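Local coordinates for protein endo-polygalacturonase (Pectobacterium carotovorum subsp. carotovorum, PDB 1BHE) that hydrolyses the alpha-1,4-galacturonosyl linkages of polygalacturonic acid as an endo-acting family 28 glycosidase, contributing to maceration and soft-rotting of plant tissue, at residues S27-A32 with G55-P60; I103-T108 with K160-Y165. All coordinates share one frame; numbering follows the deposited sequence.

Interaction 1 (S27-A32 with G55-P60)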
loop_
_atom_site.group_PDB
_atom_site.type_symbol
_atom_site.label_atom_id
_atom_site.label_comp_id
_atom_site.label_asym_id
_atom_site.label_seq_id
_atom_site.Cartn_x
_atom_site.Cartn_y
_atom_site.Cartn_z
ATOM N N SER A 27 -8.328 -25.241 0.843
ATOM C CA SER A 27 -7.413 -26.356 1.080
ATOM C C SER A 27 -6.839 -26.913 -0.210
ATOM O O SER A 27 -5.697 -27.389 -0.196
ATOM C CB SER A 27 -8.077 -27.444 1.928
ATOM O OG SER A 27 -9.309 -27.826 1.330
ATOM N N THR A 28 -7.563 -26.847 -1.321
ATOM C CA THR A 28 -7.037 -27.308 -2.602
ATOM C C THR A 28 -5.851 -26.442 -3.023
ATOM O O THR A 28 -4.814 -26.957 -3.440
ATOM C CB THR A 28 -8.098 -27.365 -3.711
ATOM O OG1 THR A 28 -8.567 -26.050 -4.027
ATOM C CG2 THR A 28 -9.287 -28.200 -3.267
ATOM N N ILE A 29 -5.982 -25.126 -2.883
ATOM C CA ILE A 29 -4.875 -24.225 -3.220
ATOM C C ILE A 29 -3.717 -24.381 -2.243
ATOM O O ILE A 29 -2.550 -24.456 -2.649
ATOM C CB ILE A 29 -5.351 -22.759 -3.274
ATOM C CG1 ILE A 29 -6.401 -22.566 -4.374
ATOM C CG2 ILE A 29 -4.168 -21.829 -3.525
ATOM C CD1 ILE A 29 -7.083 -21.208 -4.360
ATOM N N GLN A 30 -3.987 -24.442 -0.940
ATOM C CA GLN A 30 -2.947 -24.586 0.067
ATOM C C GLN A 30 -2.135 -25.863 -0.135
ATOM O O GLN A 30 -0.907 -25.846 -0.071
ATOM C CB GLN A 30 -3.491 -24.545 1.497
ATOM C CG GLN A 30 -2.398 -24.327 2.546
ATOM C CD GLN A 30 -1.664 -23.018 2.321
ATOM O OE1 GLN A 30 -2.270 -21.955 2.477
ATOM N NE2 GLN A 30 -0.389 -23.097 1.946
ATOM N N LYS A 31 -2.819 -26.975 -0.396
ATOM C CA LYS A 31 -2.146 -28.246 -0.653
ATOM C C LYS A 31 -1.199 -28.139 -1.838
ATOM O O LYS A 31 -0.048 -28.581 -1.771
ATOM C CB LYS A 31 -3.182 -29.355 -0.903
ATOM C CG LYS A 31 -2.541 -30.714 -1.156
ATOM C CD LYS A 31 -3.590 -31.819 -1.228
ATOM C CE LYS A 31 -2.923 -33.180 -1.418
ATOM N NZ LYS A 31 -3.939 -34.248 -1.670
ATOM N N ALA A 32 -1.636 -27.506 -2.922
ATOM C CA ALA A 32 -0.815 -27.287 -4.102
ATOM C C ALA A 32 0.378 -26.395 -3.775
ATOM O O ALA A 32 1.488 -26.651 -4.238
ATOM C CB ALA A 32 -1.637 -26.665 -5.220
ATOM N N GLY A 55 -10.383 -18.795 1.664
ATOM C CA GLY A 55 -10.070 -18.083 2.896
ATOM C C GLY A 55 -8.548 -17.894 2.908
ATOM O O GLY A 55 -7.881 -18.055 1.883
ATOM N N PRO A 56 -7.990 -17.566 4.062
ATOM C CA PRO A 56 -6.571 -17.319 4.206
ATOM C C PRO A 56 -5.668 -18.384 3.604
ATOM O O PRO A 56 -5.863 -19.577 3.819
ATOM C CB PRO A 56 -6.363 -17.261 5.721
ATOM C CG PRO A 56 -7.659 -16.737 6.235
ATOM C CD PRO A 56 -8.719 -17.322 5.334
ATOM N N LEU A 57 -4.654 -17.930 2.876
ATOM C CA LEU A 57 -3.663 -18.781 2.260
ATOM C C LEU A 57 -2.268 -18.369 2.742
ATOM O O LEU A 57 -2.032 -17.192 3.017
ATOM C CB LEU A 57 -3.709 -18.660 0.729
ATOM C CG LEU A 57 -5.009 -19.052 0.028
ATOM C CD1 LEU A 57 -5.021 -18.587 -1.428
ATOM C CD2 LEU A 57 -5.236 -20.558 0.110
ATOM N N SER A 58 -1.372 -19.340 2.826
ATOM C CA SER A 58 0.018 -19.075 3.197
ATOM C C SER A 58 0.933 -19.401 2.018
ATOM O O SER A 58 0.901 -20.493 1.439
ATOM C CB SER A 58 0.437 -19.910 4.402
ATOM O OG SER A 58 1.793 -19.683 4.746
ATOM N N LEU A 59 1.775 -18.440 1.658
ATOM C CA LEU A 59 2.710 -18.617 0.553
ATOM C C LEU A 59 4.084 -19.032 1.042
ATOM O O LEU A 59 4.769 -18.245 1.698
ATOM C CB LEU A 59 2.778 -17.283 -0.203
ATOM C CG LEU A 59 3.494 -17.272 -1.552
ATOM C CD1 LEU A 59 2.965 -18.363 -2.466
ATOM C CD2 LEU A 59 3.359 -15.898 -2.206
ATOM N N PRO A 60 4.520 -20.249 0.736
ATOM C CA PRO A 60 5.808 -20.764 1.170
ATOM C C PRO A 60 6.978 -20.071 0.489
ATOM O O PRO A 60 6.844 -19.479 -0.587
ATOM C CB PRO A 60 5.780 -22.256 0.841
ATOM C CG PRO A 60 4.331 -22.557 0.604
ATOM C CD PRO A 60 3.764 -21.284 -0.006
HETATM O O HOH W 1 -4.542 -21.980 4.044
#
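The carboxamide of Q30 meets the backbone of S58 with both of its polar atoms, so that one flat group pairs with the N-H and the C=O of a single residue. OE1 of Q30 accepts the S58 N-H at 2.8 Å, and NE2 of Q30 donates to S58 O at 2.9 Å. Both bonds are nearly straight, and each oxygen is used on a lone pair, in its own carbonyl plane; S58 O also lies only 2° out of the Q30 amide plane. The glutamine reaches the strand edge by leaving the helix with CG anti to its backbone N (chi1 -165°) and then bending at chi2 (60°), which swings the amide across to L57 and S58. OE1 takes a second donor, a water at 2.8 Å that also donates to P56 O, while NE2 has a further partner in N34 OD1, just beyond the helix segment.

Beside this polar grip, I29 and L57 cross at about a right angle. CG2 of I29 sits 4.0 Å from both CD1 and CD2 of L57, and L18 of strand 14-19 also touches I29. Helix 26-33 thus covers the N-terminal end of the right-handed parallel beta-helix. With two bonds to one residue and added partners on each amide atom, Q30 has its amide rotation fixed, and it occupies backbone N-H and C=O groups at the coil's edge that could otherwise pair with another strand.

Interaction 2 (I103-T108 with K160-Y165); sequences ITAVST and KNFTLY
This is a small, buried contact between successive coils of the parallel beta-helix, joining strand 103-106 and the turn after it to residues 160-162, where the chain turns the corner into strand 162-165; its apolar part lies inside, with K160 on the exposed side. Inside, CB of A105 lies 3.9 Å from CE2 of F162, approaching the ring obliquely. A chi1 of -171° turns the ring of F162 away from its own backbone N and inward, to the alanine. T108 comes to the same ring at its edge: OG1 lies near the ring plane, 4.1 Å from F162 CD2. That hydroxyl sits between the backbone N and the carbonyl carbon (chi1 63°) and is hydrogen-bonded to S159 OG as well as to a water, 2.9 Å away, that donates to K160 O. Just before the corner at N161, K160 N donates to T108 O at 2.8 Å, and the aliphatic CB of K160 lies beside the same oxygen while its bent chain leads away. Strand 154-157 runs parallel to 103-106 as its neighbour, and I156 from it touches F162; I113 of strand 112-114 and F185 of strand 183-193 also touch F162, so the phenylalanine lies among strands of several coils.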
loop_
_atom_site.group_PDB
_atom_site.type_symbol
_atom_site.label_atom_id
_atom_site.label_comp_id
_atom_site.label_asym_id
_atom_site.label_seq_id
_atom_site.Cartn_x
_atom_site.Cartn_y
_atom_site.Cartn_z
ATOM N N ILE A 103 -3.687 -13.397 1.678
ATOM C CA ILE A 103 -2.468 -14.100 1.287
ATOM C C ILE A 103 -1.320 -13.606 2.176
ATOM O O ILE A 103 -1.085 -12.394 2.207
ATOM C CB ILE A 103 -2.095 -13.903 -0.183
ATOM C CG1 ILE A 103 -3.210 -14.410 -1.124
ATOM C CG2 ILE A 103 -0.786 -14.618 -0.519
ATOM C CD1 ILE A 103 -3.006 -13.879 -2.539
ATOM N N THR A 104 -0.696 -14.515 2.912
ATOM C CA THR A 104 0.394 -14.121 3.808
ATOM C C THR A 104 1.688 -14.851 3.458
ATOM O O THR A 104 1.710 -16.065 3.269
ATOM C CB THR A 104 0.040 -14.420 5.279
ATOM O OG1 THR A 104 -1.242 -13.875 5.617
ATOM C CG2 THR A 104 1.073 -13.798 6.216
ATOM N N ALA A 105 2.787 -14.108 3.362
ATOM C CA ALA A 105 4.101 -14.647 3.052
ATOM C C ALA A 105 5.035 -14.286 4.212
ATOM O O ALA A 105 5.332 -13.107 4.407
ATOM C CB ALA A 105 4.612 -14.041 1.747
ATOM N N VAL A 106 5.400 -15.263 5.020
ATOM C CA VAL A 106 6.244 -15.051 6.192
ATOM C C VAL A 106 7.630 -15.637 5.997
ATOM O O VAL A 106 7.762 -16.811 5.647
ATOM C CB VAL A 106 5.614 -15.729 7.437
ATOM C CG1 VAL A 106 6.556 -15.627 8.634
ATOM C CG2 VAL A 106 4.272 -15.100 7.764
ATOM N N SER A 107 8.672 -14.837 6.212
ATOM C CA SER A 107 10.041 -15.314 6.053
ATOM C C SER A 107 10.264 -16.037 4.735
ATOM O O SER A 107 10.825 -17.134 4.700
ATOM C CB SER A 107 10.404 -16.209 7.259
ATOM O OG SER A 107 10.284 -15.411 8.435
ATOM N N THR A 108 9.878 -15.403 3.627
ATOM C CA THR A 108 10.050 -15.987 2.307
ATOM C C THR A 108 11.209 -15.321 1.569
ATOM O O THR A 108 11.574 -14.176 1.831
ATOM C CB THR A 108 8.791 -15.848 1.423
ATOM O OG1 THR A 108 8.524 -14.451 1.193
ATOM C CG2 THR A 108 7.581 -16.456 2.123
ATOM N N LYS A 160 12.529 -11.549 1.723
ATOM C CA LYS A 160 13.567 -11.103 0.825
ATOM C C LYS A 160 13.174 -11.272 -0.637
ATOM O O LYS A 160 12.749 -12.356 -1.032
ATOM C CB LYS A 160 14.819 -11.970 1.059
ATOM C CG LYS A 160 16.107 -11.366 0.513
ATOM C CD LYS A 160 17.057 -11.008 1.653
ATOM C CE LYS A 160 17.610 -12.248 2.342
ATOM N NZ LYS A 160 18.766 -11.930 3.232
ATOM N N ASN A 161 13.381 -10.221 -1.419
ATOM C CA ASN A 161 13.121 -10.256 -2.854
ATOM C C ASN A 161 11.801 -10.893 -3.257
ATOM O O ASN A 161 11.702 -11.909 -3.949
ATOM C CB ASN A 161 14.337 -10.886 -3.552
ATOM C CG ASN A 161 15.579 -10.022 -3.419
ATOM O OD1 ASN A 161 15.529 -8.800 -3.212
ATOM N ND2 ASN A 161 16.753 -10.641 -3.539
ATOM N N PHE A 162 10.712 -10.246 -2.837
ATOM C CA PHE A 162 9.346 -10.647 -3.141
ATOM C C PHE A 162 8.917 -9.913 -4.414
ATOM O O PHE A 162 9.286 -8.746 -4.580
ATOM C CB PHE A 162 8.391 -10.276 -1.996
ATOM C CG PHE A 162 7.007 -10.851 -2.158
ATOM C CD1 PHE A 162 6.039 -10.199 -2.901
ATOM C CD2 PHE A 162 6.687 -12.065 -1.583
ATOM C CE1 PHE A 162 4.777 -10.751 -3.063
ATOM C CE2 PHE A 162 5.435 -12.628 -1.747
ATOM C CZ PHE A 162 4.473 -11.972 -2.486
ATOM N N THR A 163 8.155 -10.556 -5.285
ATOM C CA THR A 163 7.725 -9.946 -6.537
ATOM C C THR A 163 6.201 -9.916 -6.659
ATOM O O THR A 163 5.548 -10.915 -6.380
ATOM C CB THR A 163 8.272 -10.745 -7.749
ATOM O OG1 THR A 163 9.702 -10.682 -7.744
ATOM C CG2 THR A 163 7.747 -10.172 -9.065
ATOM N N LEU A 164 5.655 -8.796 -7.090
ATOM C CA LEU A 164 4.236 -8.611 -7.361
ATOM C C LEU A 164 4.161 -8.113 -8.817
ATOM O O LEU A 164 4.588 -6.980 -9.051
ATOM C CB LEU A 164 3.642 -7.536 -6.470
ATOM C CG LEU A 164 2.281 -7.651 -5.817
ATOM C CD1 LEU A 164 1.630 -6.278 -5.642
ATOM C CD2 LEU A 164 1.326 -8.624 -6.483
ATOM N N TYR A 165 3.697 -8.943 -9.747
ATOM C CA TYR A 165 3.773 -8.539 -11.148
ATOM C C TYR A 165 2.549 -8.772 -12.015
ATOM O O TYR A 165 1.971 -9.856 -11.974
ATOM C CB TYR A 165 4.917 -9.378 -11.764
ATOM C CG TYR A 165 5.142 -9.168 -13.246
ATOM C CD1 TYR A 165 5.522 -7.942 -13.762
ATOM C CD2 TYR A 165 4.980 -10.237 -14.126
ATOM C CE1 TYR A 165 5.735 -7.772 -15.123
ATOM C CE2 TYR A 165 5.199 -10.079 -15.484
ATOM C CZ TYR A 165 5.569 -8.844 -15.973
ATOM O OH TYR A 165 5.782 -8.688 -17.332
HETATM O O HOH W 2 10.022 -13.357 -1.057
#

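Strands 51-58 and 103-106 are parallel neighbours, so the two interactions follow one another along the same stack of coils, their centres about 14 Å apart. Backbone bonds probably join them directly, L59 N to T104 O (2.9 Å) and L57 O to T104 N (3.0 Å), and L59 CD2 reaches F162 CE2 at 3.9 Å, carrying the apolar interior from one to the other. Interaction 1 lies at the helix-capped end and is only partly buried; there a side-chain amide serves strand backbone. Interaction 2, nearer the chain's centre, is more buried, with backbone meeting backbone just before the corner and an aromatic ring among the apolar side chains inside.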